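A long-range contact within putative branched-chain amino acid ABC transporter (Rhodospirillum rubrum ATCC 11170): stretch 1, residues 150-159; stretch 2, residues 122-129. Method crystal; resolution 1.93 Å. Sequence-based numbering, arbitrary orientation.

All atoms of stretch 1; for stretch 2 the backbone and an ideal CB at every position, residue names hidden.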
ATOM      1  N   ASP A 150     -13.323  -1.415  -7.841  1.00 14.53           N
ATOM      2  CA  ASP A 150     -13.423  -2.227  -6.634  1.00 15.80           C
ATOM      3  C   ASP A 150     -12.865  -1.509  -5.408  1.00 13.63           C
ATOM      4  O   ASP A 150     -13.489  -1.514  -4.345  1.00 13.61           O
ATOM      5  CB  ASP A 150     -12.738  -3.590  -6.827  1.00 18.66           C
ATOM      6  CG  ASP A 150     -11.288  -3.475  -7.278  1.00 23.94           C
ATOM      7  OD1 ASP A 150     -10.790  -2.341  -7.463  1.00 24.23           O
ATOM      8  OD2 ASP A 150     -10.642  -4.535  -7.448  1.00 26.12           O
ATOM      9  N   TRP A 151     -11.708  -0.873  -5.554  1.00 12.11           N
ATOM     10  CA  TRP A 151     -11.111  -0.157  -4.431  1.00 13.60           C
ATOM     11  C   TRP A 151     -11.926   1.086  -4.076  1.00 12.20           C
ATOM     12  O   TRP A 151     -12.002   1.476  -2.910  1.00 13.94           O
ATOM     13  CB  TRP A 151      -9.657   0.239  -4.737  1.00 12.90           C
ATOM     14  CG  TRP A 151      -9.489   1.169  -5.907  1.00 13.52           C
ATOM     15  CD1 TRP A 151      -9.337   0.822  -7.222  1.00 12.88           C
ATOM     16  CD2 TRP A 151      -9.482   2.602  -5.867  1.00 14.13           C
ATOM     17  NE1 TRP A 151      -9.237   1.949  -8.001  1.00 12.85           N
ATOM     18  CE2 TRP A 151      -9.324   3.056  -7.196  1.00 14.03           C
ATOM     19  CE3 TRP A 151      -9.598   3.547  -4.837  1.00 13.85           C
ATOM     20  CZ2 TRP A 151      -9.276   4.417  -7.525  1.00 14.05           C
ATOM     21  CZ3 TRP A 151      -9.551   4.906  -5.165  1.00 14.41           C
ATOM     22  CH2 TRP A 151      -9.391   5.323  -6.501  1.00 14.13           C
ATOM     23  N   GLY A 152     -12.536   1.703  -5.083  1.00 11.29           N
ATOM     24  CA  GLY A 152     -13.341   2.885  -4.837  1.00  9.81           C
ATOM     25  C   GLY A 152     -14.580   2.560  -4.018  1.00 10.45           C
ATOM     26  O   GLY A 152     -14.899   3.255  -3.056  1.00 10.00           O
ATOM     27  N   LEU A 153     -15.276   1.492  -4.392  1.00  9.58           N
ATOM     28  CA  LEU A 153     -16.485   1.094  -3.679  1.00 10.96           C
ATOM     29  C   LEU A 153     -16.200   0.567  -2.276  1.00 10.05           C
ATOM     30  O   LEU A 153     -16.899   0.913  -1.326  1.00  9.23           O
ATOM     31  CB  LEU A 153     -17.249   0.036  -4.481  1.00 12.07           C
ATOM     32  CG  LEU A 153     -17.868   0.504  -5.802  1.00 11.27           C
ATOM     33  CD1 LEU A 153     -18.465  -0.690  -6.547  1.00 13.42           C
ATOM     34  CD2 LEU A 153     -18.938   1.547  -5.530  1.00 11.83           C
ATOM     35  N   SER A 154     -15.170  -0.265  -2.143  1.00  9.81           N
ATOM     36  CA  SER A 154     -14.829  -0.830  -0.845  1.00  9.42           C
ATOM     37  C   SER A 154     -14.372   0.249   0.137  1.00 10.28           C
ATOM     38  O   SER A 154     -14.762   0.234   1.303  1.00  9.87           O
ATOM     39  CB  SER A 154     -13.730  -1.885  -0.995  1.00 10.44           C
ATOM     40  OG  SER A 154     -12.523  -1.294  -1.440  1.00 11.55           O
ATOM     41  N   SER A 155     -13.554   1.190  -0.330  1.00  8.78           N
ATOM     42  CA  SER A 155     -13.075   2.242   0.552  1.00  8.00           C
ATOM     43  C   SER A 155     -14.182   3.242   0.886  1.00  8.31           C
ATOM     44  O   SER A 155     -14.262   3.731   2.009  1.00 10.43           O
ATOM     45  CB  SER A 155     -11.871   2.959  -0.072  1.00  8.46           C
ATOM     46  OG  SER A 155     -12.230   3.656  -1.248  1.00  9.88           O
ATOM     47  N   ALA A 156     -15.048   3.536  -0.079  1.00  8.68           N
ATOM     48  CA  ALA A 156     -16.141   4.476   0.157  1.00  9.08           C
ATOM     49  C   ALA A 156     -17.139   3.900   1.158  1.00  9.12           C
ATOM     50  O   ALA A 156     -17.635   4.609   2.030  1.00  9.07           O
ATOM     51  CB  ALA A 156     -16.851   4.807  -1.164  1.00  9.88           C
ATOM     52  N   GLN A 157     -17.435   2.610   1.025  1.00  9.68           N
ATOM     53  CA  GLN A 157     -18.369   1.940   1.921  1.00 11.21           C
ATOM     54  C   GLN A 157     -17.788   1.901   3.336  1.00  9.91           C
ATOM     55  O   GLN A 157     -18.488   2.172   4.307  1.00 10.73           O
ATOM     56  CB  GLN A 157     -18.646   0.522   1.408  1.00 13.33           C
ATOM     57  CG  GLN A 157     -19.517  -0.353   2.302  1.00 19.90           C
ATOM     58  CD  GLN A 157     -20.868   0.263   2.612  1.00 22.78           C
ATOM     59  OE1 GLN A 157     -21.469   0.936   1.773  1.00 25.19           O
ATOM     60  NE2 GLN A 157     -21.359   0.023   3.822  1.00 24.18           N
ATOM     61  N   ALA A 158     -16.501   1.581   3.446  1.00  9.60           N
ATOM     62  CA  ALA A 158     -15.842   1.523   4.749  1.00  9.85           C
ATOM     63  C   ALA A 158     -15.796   2.916   5.378  1.00 10.63           C
ATOM     64  O   ALA A 158     -15.950   3.066   6.597  1.00  9.32           O
ATOM     65  CB  ALA A 158     -14.436   0.959   4.598  1.00 11.77           C
ATOM     66  N   PHE A 159     -15.589   3.935   4.542  1.00  8.88           N
ATOM     67  CA  PHE A 159     -15.549   5.312   5.026  1.00  9.09           C
ATOM     68  C   PHE A 159     -16.921   5.714   5.558  1.00  7.35           C
ATOM     69  O   PHE A 159     -17.037   6.212   6.675  1.00  8.38           O
ATOM     70  CB  PHE A 159     -15.161   6.286   3.909  1.00  7.50           C
ATOM     71  CG  PHE A 159     -15.328   7.740   4.290  1.00 10.08           C
ATOM     72  CD1 PHE A 159     -14.315   8.421   4.959  1.00  8.52           C
ATOM     73  CD2 PHE A 159     -16.526   8.408   4.027  1.00 10.66           C
ATOM     74  CE1 PHE A 159     -14.487   9.741   5.367  1.00  8.86           C
ATOM     75  CE2 PHE A 159     -16.712   9.733   4.432  1.00 10.94           C
ATOM     76  CZ  PHE A 159     -15.690  10.401   5.105  1.00 11.15           C
ATOM     77  N   UNK A 122      -5.153  -3.310   2.667  1.00 10.14           N
ATOM     78  CA  UNK A 122      -6.228  -3.496   1.699  1.00 12.30           C
ATOM     79  C   UNK A 122      -6.715  -2.099   1.308  1.00 12.05           C
ATOM     80  O   UNK A 122      -6.509  -1.132   2.045  1.00 12.40           O
ATOM     81  CB  UNK A 122      -7.361  -4.353   2.266  1.00 12.30           C
ATOM     82  N   UNK A 123      -7.365  -1.972   0.140  1.00 12.21           N
ATOM     83  CA  UNK A 123      -7.868  -0.674  -0.322  1.00 12.07           C
ATOM     84  C   UNK A 123      -8.842  -0.022   0.657  1.00 12.52           C
ATOM     85  O   UNK A 123      -8.861   1.198   0.810  1.00 13.32           O
ATOM     86  CB  UNK A 123      -8.553  -0.841  -1.680  1.00 12.07           C
ATOM     87  N   UNK A 124      -9.643  -0.845   1.321  1.00 10.18           N
ATOM     88  CA  UNK A 124     -10.640  -0.348   2.262  1.00 12.24           C
ATOM     89  C   UNK A 124     -10.066   0.266   3.538  1.00 11.93           C
ATOM     90  O   UNK A 124     -10.724   1.095   4.174  1.00 11.08           O
ATOM     91  CB  UNK A 124     -11.581  -1.493   2.642  1.00 12.24           C
ATOM     92  N   UNK A 125      -8.849  -0.134   3.903  1.00  9.44           N
ATOM     93  CA  UNK A 125      -8.199   0.358   5.119  1.00 10.06           C
ATOM     94  C   UNK A 125      -8.223   1.875   5.311  1.00  9.58           C
ATOM     95  O   UNK A 125      -8.379   2.356   6.433  1.00  9.75           O
ATOM     96  CB  UNK A 125      -6.743  -0.110   5.125  1.00 10.06           C
ATOM     97  N   UNK A 126      -8.058   2.634   4.235  1.00  7.74           N
ATOM     98  CA  UNK A 126      -8.051   4.090   4.365  1.00  8.37           C
ATOM     99  C   UNK A 126      -9.420   4.674   4.703  1.00  8.57           C
ATOM    100  O   UNK A 126      -9.505   5.785   5.220  1.00  8.11           O
ATOM    101  CB  UNK A 126      -7.540   4.718   3.067  1.00  8.37           C
ATOM    102  N   UNK A 127     -10.482   3.923   4.420  1.00  9.61           N
ATOM    103  CA  UNK A 127     -11.823   4.410   4.707  1.00 10.92           C
ATOM    104  C   UNK A 127     -12.018   4.835   6.152  1.00 11.81           C
ATOM    105  O   UNK A 127     -12.270   6.006   6.427  1.00 11.64           O
ATOM    106  CB  UNK A 127     -12.848   3.329   4.355  1.00 10.92           C
ATOM    107  N   UNK A 128     -11.927   3.896   7.106  1.00 11.80           N
ATOM    108  CA  UNK A 128     -12.098   4.220   8.523  1.00 11.24           C
ATOM    109  C   UNK A 128     -11.059   5.239   8.998  1.00  9.98           C
ATOM    110  O   UNK A 128     -11.350   6.093   9.832  1.00 11.15           O
ATOM    111  CB  UNK A 128     -12.005   2.948   9.369  1.00 11.24           C
ATOM    112  N   UNK A 129      -9.846   5.141   8.470  1.00  8.25           N
ATOM    113  CA  UNK A 129      -8.786   6.069   8.850  1.00  8.68           C
ATOM    114  C   UNK A 129      -9.193   7.507   8.539  1.00  8.22           C
ATOM    115  O   UNK A 129      -9.060   8.402   9.378  1.00  6.36           O
ATOM    116  CB  UNK A 129      -7.483   5.718   8.129  1.00  8.68           C
TER

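Position 122 opens the stretch in extended backbone, phi/psi -74/158. Its CA-to-CB bond points sideways, and nothing of the helix 150-159 lies within 5.5 Å of the ideal CB, so this contact sets almost no terms and many side chains would suit. The deposited residue is Thr122, whose carbonyl O accepts a backbone hydrogen bond from N of residue 125 at 3.2 Å, helping the chain turn.

At 123 the CA-to-CB bond points toward the helix, and the ideal CB already sits 3.4 Å from Trp151 CB, which is tight. A phi of -58° is compatible with proline, and a compact apolar side chain that can bend off the helix would suit; alanine would also be plausible. The residue is Pro123. Its CB packs against Trp151 CB at 3.5 Å and lies 4.0 Å from Ser154 OG, while the ring closes back onto its own backbone nitrogen. Its carbonyl also takes part: Pro123 O lies 3.6 Å from Ser155 CB.

Position 124 runs close to the helix backbone, its CA only 3.9 Å from Ser155 CA. The CA-to-CB bond points sideways, leaving the ideal CB 3.9 Å from Ser154 O and 4.2 Å from Ala158 CB. Small residues, alanine or serine and perhaps glycine, fit this approach most simply. Ala124 is found, its CB 3.8 Å from Ser154 O and 4.2 Å from Ala158 CB. Methyl meets methyl here, and Ala124 O adds a contact of 3.7 Å to Ala158 CB.

Position 125 points away from the helix, so the contact leaves its choice free; Phe125 turns its ring off in the t rotamer.

At 126 the bond points sideways and no helix atom comes within 5.5 Å of the ideal CB. A longer side chain could nevertheless reach back to the hydroxyl of Ser155, so a polar one is reasonable, though not compelled. Glu126 does this with chi1 p and chi2 t. Its OE2 is 4.1 Å from Ser155 CB, and a water bridges the two side chains, donating to Glu126 OE2 at 2.7 Å and to Ser155 OG at 2.8 Å. The serine hydroxyl itself donates to its own helix, from Ser155 OG to Trp151 O at 2.8 Å.

Position 127 is the strictest. An ideal CB would point toward the helix and clash at 2.8 Å with Ser155 O, at 2.8 Å with Phe159 N and at 2.9 Å with Ala158 CB. Glycine alone answers that geometry, and Gly127 is present. Its CA comes 3.7 Å from Ser155 O, and Gly127 O meets the edge of the Phe159 ring, 3.5 Å from CD1.

Position 128 points sideways, its ideal CB 4.8 Å from Ala158 O, and a phi of -60° admits proline among other modest apolar choices. Pro128 sets its CD 3.8 Å from Ala158 CB.

Position 129 points away, out of contact, and tolerates much; Asn129 occupies it.

Stretch 2, residues 122-129: TPAFEGPN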
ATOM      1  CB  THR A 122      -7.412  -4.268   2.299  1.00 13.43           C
ATOM      2  OG1 THR A 122      -7.975  -3.507   3.373  1.00 15.50           O
ATOM      3  CG2 THR A 122      -6.960  -5.626   2.815  1.00 15.64           C
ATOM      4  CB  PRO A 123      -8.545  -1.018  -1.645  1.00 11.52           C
ATOM      5  CG  PRO A 123      -7.752  -2.190  -2.134  1.00 13.88           C
ATOM      6  CD  PRO A 123      -7.591  -3.011  -0.878  1.00 11.96           C
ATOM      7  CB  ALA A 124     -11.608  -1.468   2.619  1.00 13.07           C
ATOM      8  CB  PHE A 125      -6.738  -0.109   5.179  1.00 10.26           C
ATOM      9  CG  PHE A 125      -6.010   0.353   6.417  1.00  8.50           C
ATOM     10  CD1 PHE A 125      -6.236  -0.264   7.643  1.00  8.53           C
ATOM     11  CD2 PHE A 125      -5.149   1.446   6.367  1.00  8.94           C
ATOM     12  CE1 PHE A 125      -5.619   0.202   8.800  1.00 10.02           C
ATOM     13  CE2 PHE A 125      -4.527   1.919   7.518  1.00  8.81           C
ATOM     14  CZ  PHE A 125      -4.763   1.297   8.739  1.00 10.15           C
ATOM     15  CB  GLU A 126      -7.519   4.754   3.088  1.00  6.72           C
ATOM     16  CG  GLU A 126      -8.362   4.511   1.854  1.00  8.66           C
ATOM     17  CD  GLU A 126      -7.879   5.311   0.658  1.00 11.39           C
ATOM     18  OE1 GLU A 126      -6.833   5.985   0.774  1.00  9.80           O
ATOM     19  OE2 GLU A 126      -8.542   5.261  -0.398  1.00 10.20           O
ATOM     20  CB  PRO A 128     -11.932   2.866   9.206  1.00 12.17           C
ATOM     21  CG  PRO A 128     -12.458   1.906   8.177  1.00 11.37           C
ATOM     22  CD  PRO A 128     -11.850   2.438   6.903  1.00 11.63           C
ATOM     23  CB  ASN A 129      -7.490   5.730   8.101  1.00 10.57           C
ATOM     24  CG  ASN A 129      -6.352   6.687   8.431  1.00 14.12           C
ATOM     25  OD1 ASN A 129      -6.211   7.750   7.817  1.00 15.89           O
ATOM     26  ND2 ASN A 129      -5.541   6.318   9.414  1.00 10.34           N
TER
HETATM   27  O   HOH W   1     -11.054   6.136  -0.509  1.00 13.21           O
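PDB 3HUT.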